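Trehalose-6-phosphate phosphatase (Candida albicans, PDB 5DXF) belongs to glycosyltransferase family 20 and has a two-domain fold of the GT-B kind, built on largely parallel beta sheets flanked by helices. Local coordinates at residues A[419-432]-A[444-458]. Numbering follows the deposited sequence.
Sequences LALLRVADLALITS and FVICQKYNNSPLILS
Gln448 meets the carbonyls at the C-terminal end of helix 415-424, where a bend at chi2 (-59°) brings its amide. Its NE2 donates to Arg423 O at 3.2 Å, from above the carbonyl plane, and more weakly to Leu422 O. Its OE1 accepts Ser453 N at 3.0 Å. Ser453 OG in turn donates to Ala425 O at 2.8 Å, in the carbonyl plane and on a lone pair. Nearby, Cys447 SG packs against Leu422 CB at 3.8 Å.

With CG anti to the backbone N (chi1 168°), the Phe444 ring reaches from its helix to Ala428, whose CB lies over one face. Gln448 CG packs on the opposite face, toward the rim, and Ala425 CB sits at the edge, 3.9 Å from Phe444 CE1.

Strands 428-430 and 455-458 run parallel. Ala428 N bonds to Pro454 O, and Ile456 N to Ala428 O at 3.0 Å. Ile430 N bonds to Ile456 O at 2.9 Å. On one face of the sheet Leu429 CD1 meets Ile456 CB. On the other, Ile430 and Leu457 lie side by side, 3.6 Å from Ile430 CB to Leu457 CD1. At the end of strand 455-458, Ser458 OG donates to Ser432 O.

The two strands and helix 439-447 form a right-handed beta-alpha-beta unit of a Rossmann-like domain. Leu457 continues the sheet to Ile471 and Val473. The Arg423 guanidinium bonds to Ala310 O through NH1 and forms a salt bridge with Glu318 through NH2.

Backbone bonds thus join the strands, while the Gln448 amide serves both segments. With NE2 donating to helix-end carbonyls and OE1 accepting Ser453 N, the two ends of the amide have different partners, which probably fixes its orientation.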
ATOM      1  N   LEU A 419      12.448   9.219  -7.462  1.00 55.75           N
ATOM      2  CA  LEU A 419      12.360   8.807  -8.860  1.00 47.29           C
ATOM      3  C   LEU A 419      13.735   8.707  -9.508  1.00 47.20           C
ATOM      4  O   LEU A 419      13.991   7.790 -10.292  1.00 46.25           O
ATOM      5  CB  LEU A 419      11.487   9.779  -9.649  1.00 45.86           C
ATOM      6  CG  LEU A 419      10.032   9.835  -9.192  1.00 53.86           C
ATOM      7  CD1 LEU A 419       9.203  10.642 -10.169  1.00 54.97           C
ATOM      8  CD2 LEU A 419       9.470   8.432  -9.040  1.00 62.89           C
ATOM      9  N   ALA A 420      14.610   9.658  -9.183  1.00 40.06           N
ATOM     10  CA  ALA A 420      16.009   9.575  -9.583  1.00 47.77           C
ATOM     11  C   ALA A 420      16.558   8.229  -9.163  1.00 48.13           C
ATOM     12  O   ALA A 420      17.014   7.456  -9.996  1.00 53.41           O
ATOM     13  CB  ALA A 420      16.825  10.687  -8.960  1.00 46.67           C
ATOM     14  N   LEU A 421      16.499   7.963  -7.859  1.00 46.68           N
ATOM     15  CA  LEU A 421      16.961   6.699  -7.286  1.00 49.59           C
ATOM     16  C   LEU A 421      16.457   5.471  -8.053  1.00 38.09           C
ATOM     17  O   LEU A 421      17.232   4.556  -8.348  1.00 39.72           O
ATOM     18  CB  LEU A 421      16.547   6.606  -5.810  1.00 44.13           C
ATOM     19  CG  LEU A 421      17.362   7.440  -4.812  1.00 43.38           C
ATOM     20  CD1 LEU A 421      16.664   7.517  -3.462  1.00 39.39           C
ATOM     21  CD2 LEU A 421      18.764   6.869  -4.661  1.00 35.58           C
ATOM     22  N   LEU A 422      15.171   5.455  -8.387  1.00 40.10           N
ATOM     23  CA  LEU A 422      14.619   4.341  -9.151  1.00 41.40           C
ATOM     24  C   LEU A 422      15.222   4.260 -10.552  1.00 52.23           C
ATOM     25  O   LEU A 422      15.539   3.171 -11.030  1.00 48.37           O
ATOM     26  CB  LEU A 422      13.097   4.448  -9.243  1.00 35.44           C
ATOM     27  CG  LEU A 422      12.340   4.253  -7.928  1.00 54.09           C
ATOM     28  CD1 LEU A 422      10.838   4.291  -8.159  1.00 46.85           C
ATOM     29  CD2 LEU A 422      12.750   2.951  -7.252  1.00 42.18           C
ATOM     30  N   ARG A 423      15.393   5.406 -11.207  1.00 53.12           N
ATOM     31  CA  ARG A 423      15.953   5.427 -12.557  1.00 53.25           C
ATOM     32  C   ARG A 423      17.425   4.997 -12.610  1.00 50.90           C
ATOM     33  O   ARG A 423      17.815   4.255 -13.510  1.00 60.33           O
ATOM     34  CB  ARG A 423      15.794   6.818 -13.178  1.00 54.09           C
ATOM     35  CG  ARG A 423      14.463   7.037 -13.888  1.00 56.02           C
ATOM     36  CD  ARG A 423      14.435   8.369 -14.619  1.00 58.79           C
ATOM     37  NE  ARG A 423      15.478   8.449 -15.636  1.00 75.91           N
ATOM     38  CZ  ARG A 423      15.841   9.568 -16.255  1.00 58.85           C
ATOM     39  NH1 ARG A 423      15.246  10.717 -15.960  1.00 59.79           N
ATOM     40  NH2 ARG A 423      16.804   9.540 -17.165  1.00 55.80           N
ATOM     41  N   VAL A 424      18.240   5.445 -11.657  1.00 47.25           N
ATOM     42  CA  VAL A 424      19.662   5.095 -11.667  1.00 51.00           C
ATOM     43  C   VAL A 424      19.870   3.634 -11.261  1.00 49.98           C
ATOM     44  O   VAL A 424      20.939   3.063 -11.477  1.00 37.44           O
ATOM     45  CB  VAL A 424      20.494   6.003 -10.717  1.00 62.32           C
ATOM     46  CG1 VAL A 424      21.997   5.859 -10.985  1.00 71.11           C
ATOM     47  CG2 VAL A 424      20.080   7.462 -10.856  1.00 63.28           C
ATOM     48  N   ALA A 425      18.841   3.026 -10.682  1.00 41.35           N
ATOM     49  CA  ALA A 425      18.950   1.662 -10.172  1.00 47.09           C
ATOM     50  C   ALA A 425      19.311   0.640 -11.249  1.00 56.99           C
ATOM     51  O   ALA A 425      18.726   0.628 -12.335  1.00 55.39           O
ATOM     52  CB  ALA A 425      17.658   1.260  -9.496  1.00 47.02           C
ATOM     53  N   ASP A 426      20.293  -0.199 -10.956  1.00 53.27           N
ATOM     54  CA  ASP A 426      20.620  -1.321 -11.802  1.00 52.07           C
ATOM     55  C   ASP A 426      19.836  -2.554 -11.363  1.00 56.54           C
ATOM     56  O   ASP A 426      19.779  -3.549 -12.063  1.00 51.63           O
ATOM     57  CB  ASP A 426      22.122  -1.595 -11.762  1.00 58.63           C
ATOM     58  CG  ASP A 426      22.949  -0.418 -12.261  1.00 69.53           C
ATOM     59  OD1 ASP A 426      22.926  -0.127 -13.476  1.00 60.68           O
ATOM     60  OD2 ASP A 426      23.629   0.213 -11.433  1.00 57.72           O
ATOM     61  N   LEU A 427      19.239  -2.472 -10.182  1.00 63.54           N
ATOM     62  CA  LEU A 427      18.430  -3.556  -9.647  1.00 58.89           C
ATOM     63  C   LEU A 427      17.329  -3.042  -8.737  1.00 56.92           C
ATOM     64  O   LEU A 427      17.475  -2.025  -8.093  1.00 60.98           O
ATOM     65  CB  LEU A 427      19.305  -4.529  -8.868  1.00 20.00           C
ATOM     66  CG  LEU A 427      18.917  -6.001  -8.858  1.00 20.00           C
ATOM     67  CD1 LEU A 427      19.404  -6.671  -7.596  1.00 20.00           C
ATOM     68  CD2 LEU A 427      17.427  -6.199  -9.004  1.00 20.00           C
ATOM     69  N   ALA A 428      16.234  -3.769  -8.679  1.00 44.55           N
ATOM     70  CA  ALA A 428      15.213  -3.522  -7.703  1.00 48.34           C
ATOM     71  C   ALA A 428      14.989  -4.842  -7.009  1.00 63.79           C
ATOM     72  O   ALA A 428      14.933  -5.866  -7.655  1.00 58.71           O
ATOM     73  CB  ALA A 428      13.947  -3.050  -8.369  1.00 42.02           C
ATOM     74  N   LEU A 429      14.892  -4.823  -5.692  1.00 56.37           N
ATOM     75  CA  LEU A 429      14.650  -6.051  -4.935  1.00 52.36           C
ATOM     76  C   LEU A 429      13.484  -5.866  -3.969  1.00 54.15           C
ATOM     77  O   LEU A 429      13.559  -5.069  -3.035  1.00 63.73           O
ATOM     78  CB  LEU A 429      15.912  -6.488  -4.176  1.00 52.65           C
ATOM     79  CG  LEU A 429      15.876  -7.816  -3.410  1.00 55.52           C
ATOM     80  CD1 LEU A 429      15.261  -8.913  -4.268  1.00 53.34           C
ATOM     81  CD2 LEU A 429      17.279  -8.213  -2.953  1.00 44.64           C
ATOM     82  N   ILE A 430      12.403  -6.602  -4.208  1.00 56.55           N
ATOM     83  CA  ILE A 430      11.251  -6.581  -3.311  1.00 58.41           C
ATOM     84  C   ILE A 430      11.146  -7.920  -2.589  1.00 59.76           C
ATOM     85  O   ILE A 430      11.017  -8.962  -3.231  1.00 55.47           O
ATOM     86  CB  ILE A 430       9.939  -6.289  -4.070  1.00 66.06           C
ATOM     87  CG1 ILE A 430      10.086  -5.031  -4.930  1.00 71.99           C
ATOM     88  CG2 ILE A 430       8.771  -6.162  -3.105  1.00 58.78           C
ATOM     89  CD1 ILE A 430      10.545  -3.814  -4.156  1.00 73.94           C
ATOM     90  N   THR A 431      11.204  -7.886  -1.258  1.00 49.61           N
ATOM     91  CA  THR A 431      11.266  -9.100  -0.442  1.00 46.17           C
ATOM     92  C   THR A 431      10.121  -9.168   0.566  1.00 46.44           C
ATOM     93  O   THR A 431      10.226  -9.833   1.597  1.00 44.95           O
ATOM     94  CB  THR A 431      12.602  -9.185   0.319  1.00 48.12           C
ATOM     95  OG1 THR A 431      12.822  -7.956   1.025  1.00 45.25           O
ATOM     96  CG2 THR A 431      13.749  -9.404  -0.647  1.00 42.48           C
ATOM     97  N   SER A 432       9.032  -8.475   0.255  1.00 46.87           N
ATOM     98  CA  SER A 432       7.884  -8.376   1.151  1.00 42.39           C
ATOM     99  C   SER A 432       7.370  -9.735   1.618  1.00 54.22           C
ATOM    100  O   SER A 432       7.142 -10.632   0.809  1.00 49.38           O
ATOM    101  CB  SER A 432       6.758  -7.610   0.463  1.00 42.58           C
ATOM    102  OG  SER A 432       7.125  -6.258   0.254  1.00 65.56           O
ATOM    103  N   PHE A 444       9.074   1.413 -10.208  1.00 44.05           N
ATOM    104  CA  PHE A 444      10.401   1.045 -10.691  1.00 47.57           C
ATOM    105  C   PHE A 444      10.353   0.586 -12.144  1.00 53.37           C
ATOM    106  O   PHE A 444      11.186   0.996 -12.964  1.00 41.53           O
ATOM    107  CB  PHE A 444      11.002  -0.055  -9.813  1.00 38.30           C
ATOM    108  CG  PHE A 444      12.227  -0.704 -10.396  1.00 38.07           C
ATOM    109  CD1 PHE A 444      13.474  -0.114 -10.257  1.00 26.34           C
ATOM    110  CD2 PHE A 444      12.134  -1.912 -11.075  1.00 36.53           C
ATOM    111  CE1 PHE A 444      14.606  -0.711 -10.787  1.00 34.89           C
ATOM    112  CE2 PHE A 444      13.259  -2.515 -11.610  1.00 34.62           C
ATOM    113  CZ  PHE A 444      14.498  -1.915 -11.465  1.00 41.59           C
ATOM    114  N   VAL A 445       9.384  -0.271 -12.457  1.00 51.24           N
ATOM    115  CA  VAL A 445       9.234  -0.776 -13.817  1.00 49.53           C
ATOM    116  C   VAL A 445       8.992   0.379 -14.785  1.00 62.03           C
ATOM    117  O   VAL A 445       9.566   0.405 -15.876  1.00 51.34           O
ATOM    118  CB  VAL A 445       8.086  -1.807 -13.927  1.00 50.65           C
ATOM    119  CG1 VAL A 445       7.812  -2.148 -15.379  1.00 55.02           C
ATOM    120  CG2 VAL A 445       8.427  -3.069 -13.152  1.00 51.45           C
ATOM    121  N   ILE A 446       8.161   1.341 -14.383  1.00 53.10           N
ATOM    122  CA  ILE A 446       7.974   2.538 -15.205  1.00 50.04           C
ATOM    123  C   ILE A 446       9.298   3.278 -15.396  1.00 58.51           C
ATOM    124  O   ILE A 446       9.651   3.681 -16.509  1.00 57.30           O
ATOM    125  CB  ILE A 446       6.952   3.522 -14.596  1.00 54.92           C
ATOM    126  CG1 ILE A 446       5.546   2.927 -14.594  1.00 51.36           C
ATOM    127  CG2 ILE A 446       6.956   4.835 -15.364  1.00 53.81           C
ATOM    128  CD1 ILE A 446       4.506   3.891 -14.087  1.00 51.91           C
ATOM    129  N   CYS A 447      10.030   3.441 -14.299  1.00 59.57           N
ATOM    130  CA  CYS A 447      11.280   4.193 -14.306  1.00 50.33           C
ATOM    131  C   CYS A 447      12.387   3.502 -15.092  1.00 52.81           C
ATOM    132  O   CYS A 447      13.412   4.114 -15.388  1.00 60.27           O
ATOM    133  CB  CYS A 447      11.757   4.441 -12.873  1.00 51.28           C
ATOM    134  SG  CYS A 447      10.782   5.652 -11.951  1.00 62.80           S
ATOM    135  N   GLN A 448      12.187   2.230 -15.423  1.00 52.49           N
ATOM    136  CA  GLN A 448      13.220   1.475 -16.121  1.00 54.68           C
ATOM    137  C   GLN A 448      12.906   1.189 -17.583  1.00 54.17           C
ATOM    138  O   GLN A 448      13.594   0.385 -18.203  1.00 47.96           O
ATOM    139  CB  GLN A 448      13.479   0.148 -15.404  1.00 53.44           C
ATOM    140  CG  GLN A 448      14.183   0.304 -14.081  1.00 52.35           C
ATOM    141  CD  GLN A 448      15.522   0.994 -14.214  1.00 59.36           C
ATOM    142  OE1 GLN A 448      16.216   0.837 -15.218  1.00 57.30           O
ATOM    143  NE2 GLN A 448      15.895   1.764 -13.201  1.00 51.40           N
ATOM    144  N   LYS A 449      11.887   1.833 -18.142  1.00 53.89           N
ATOM    145  CA  LYS A 449      11.478   1.518 -19.511  1.00 61.52           C
ATOM    146  C   LYS A 449      12.590   1.795 -20.523  1.00 61.82           C
ATOM    147  O   LYS A 449      12.731   1.067 -21.504  1.00 57.70           O
ATOM    148  CB  LYS A 449      10.206   2.289 -19.901  1.00 62.07           C
ATOM    149  CG  LYS A 449      10.443   3.653 -20.533  1.00 55.19           C
ATOM    150  CD  LYS A 449       9.143   4.433 -20.706  1.00 60.56           C
ATOM    151  CE  LYS A 449       8.590   4.346 -22.129  1.00 63.83           C
ATOM    152  NZ  LYS A 449       7.467   5.310 -22.360  1.00 60.80           N
ATOM    153  N   TYR A 450      13.392   2.824 -20.283  1.00 55.19           N
ATOM    154  CA  TYR A 450      14.467   3.148 -21.210  1.00 48.26           C
ATOM    155  C   TYR A 450      15.763   2.469 -20.788  1.00 55.40           C
ATOM    156  O   TYR A 450      16.579   2.088 -21.626  1.00 59.92           O
ATOM    157  CB  TYR A 450      14.658   4.665 -21.303  1.00 51.84           C
ATOM    158  CG  TYR A 450      13.421   5.414 -21.747  1.00 58.92           C
ATOM    159  CD1 TYR A 450      12.897   6.443 -20.979  1.00 54.13           C
ATOM    160  CD2 TYR A 450      12.775   5.089 -22.933  1.00 56.10           C
ATOM    161  CE1 TYR A 450      11.767   7.137 -21.383  1.00 62.70           C
ATOM    162  CE2 TYR A 450      11.644   5.775 -23.345  1.00 50.53           C
ATOM    163  CZ  TYR A 450      11.144   6.797 -22.565  1.00 55.70           C
ATOM    164  OH  TYR A 450      10.022   7.480 -22.973  1.00 68.15           O
ATOM    165  N   ASN A 451      15.936   2.298 -19.484  1.00 55.48           N
ATOM    166  CA  ASN A 451      17.171   1.745 -18.950  1.00 55.22           C
ATOM    167  C   ASN A 451      17.154   0.219 -18.825  1.00 55.04           C
ATOM    168  O   ASN A 451      18.200  -0.428 -18.920  1.00 51.98           O
ATOM    169  CB  ASN A 451      17.472   2.389 -17.587  1.00 56.52           C
ATOM    170  CG  ASN A 451      18.863   2.074 -17.097  1.00 57.19           C
ATOM    171  OD1 ASN A 451      19.097   1.926 -15.901  1.00 60.14           O
ATOM    172  ND2 ASN A 451      19.802   1.961 -18.032  1.00 60.19           N
ATOM    173  N   ASN A 452      15.965  -0.340 -18.617  1.00 49.75           N
ATOM    174  CA  ASN A 452      15.747  -1.791 -18.599  1.00 57.15           C
ATOM    175  C   ASN A 452      16.471  -2.556 -17.495  1.00 55.96           C
ATOM    176  O   ASN A 452      16.975  -3.651 -17.731  1.00 53.60           O
ATOM    177  CB  ASN A 452      16.133  -2.410 -19.951  1.00 58.84           C
ATOM    178  CG  ASN A 452      15.395  -1.788 -21.117  1.00 61.16           C
ATOM    179  OD1 ASN A 452      14.171  -1.886 -21.219  1.00 65.18           O
ATOM    180  ND2 ASN A 452      16.141  -1.165 -22.020  1.00 61.16           N
ATOM    181  N   SER A 453      16.514  -1.999 -16.291  1.00 54.23           N
ATOM    182  CA  SER A 453      17.109  -2.719 -15.169  1.00 54.09           C
ATOM    183  C   SER A 453      16.127  -3.739 -14.583  1.00 45.48           C
ATOM    184  O   SER A 453      14.926  -3.474 -14.493  1.00 40.34           O
ATOM    185  CB  SER A 453      17.581  -1.743 -14.090  1.00 56.96           C
ATOM    186  OG  SER A 453      18.764  -1.076 -14.498  1.00 64.20           O
ATOM    187  N   PRO A 454      16.642  -4.919 -14.192  1.00 41.30           N
ATOM    188  CA  PRO A 454      15.829  -6.035 -13.690  1.00 45.05           C
ATOM    189  C   PRO A 454      15.159  -5.811 -12.330  1.00 59.02           C
ATOM    190  O   PRO A 454      15.669  -5.119 -11.432  1.00 52.74           O
ATOM    191  CB  PRO A 454      16.840  -7.187 -13.593  1.00 47.52           C
ATOM    192  CG  PRO A 454      18.158  -6.532 -13.472  1.00 54.02           C
ATOM    193  CD  PRO A 454      18.062  -5.294 -14.314  1.00 54.60           C
ATOM    194  N   LEU A 455      13.990  -6.428 -12.202  1.00 51.71           N
ATOM    195  CA  LEU A 455      13.220  -6.423 -10.971  1.00 45.70           C
ATOM    196  C   LEU A 455      13.110  -7.836 -10.412  1.00 51.53           C
ATOM    197  O   LEU A 455      12.692  -8.761 -11.112  1.00 60.74           O
ATOM    198  CB  LEU A 455      11.826  -5.843 -11.210  1.00 40.94           C
ATOM    199  CG  LEU A 455      10.800  -6.128 -10.113  1.00 44.23           C
ATOM    200  CD1 LEU A 455      11.139  -5.359  -8.845  1.00 42.88           C
ATOM    201  CD2 LEU A 455       9.391  -5.806 -10.588  1.00 44.13           C
ATOM    202  N   ILE A 456      13.500  -8.001  -9.154  1.00 48.59           N
ATOM    203  CA  ILE A 456      13.327  -9.269  -8.463  1.00 53.55           C
ATOM    204  C   ILE A 456      12.189  -9.137  -7.458  1.00 48.59           C
ATOM    205  O   ILE A 456      12.159  -8.204  -6.647  1.00 49.53           O
ATOM    206  CB  ILE A 456      14.613  -9.715  -7.749  1.00 48.19           C
ATOM    207  CG1 ILE A 456      15.786  -9.722  -8.729  1.00 47.45           C
ATOM    208  CG2 ILE A 456      14.428 -11.095  -7.139  1.00 51.64           C
ATOM    209  CD1 ILE A 456      17.068 -10.265  -8.134  1.00 48.41           C
ATOM    210  N   LEU A 457      11.252 -10.077  -7.524  1.00 49.99           N
ATOM    211  CA  LEU A 457       9.999  -9.971  -6.793  1.00 59.29           C
ATOM    212  C   LEU A 457       9.769 -11.169  -5.879  1.00 56.07           C
ATOM    213  O   LEU A 457       9.953 -12.320  -6.280  1.00 55.15           O
ATOM    214  CB  LEU A 457       8.834  -9.824  -7.776  1.00 53.48           C
ATOM    215  CG  LEU A 457       7.708  -8.871  -7.376  1.00 62.06           C
ATOM    216  CD1 LEU A 457       8.290  -7.515  -7.036  1.00 57.54           C
ATOM    217  CD2 LEU A 457       6.686  -8.747  -8.496  1.00 63.01           C
ATOM    218  N   SER A 458       9.378 -10.883  -4.642  1.00 53.13           N
ATOM    219  CA  SER A 458       9.010 -11.927  -3.696  1.00 51.34           C
ATOM    220  C   SER A 458       7.730 -12.579  -4.189  1.00 50.84           C
ATOM    221  O   SER A 458       6.840 -11.898  -4.695  1.00 52.35           O
ATOM    222  CB  SER A 458       8.824 -11.358  -2.287  1.00 49.42           C
ATOM    223  OG  SER A 458       8.246 -12.313  -1.414  1.00 47.91           O
TER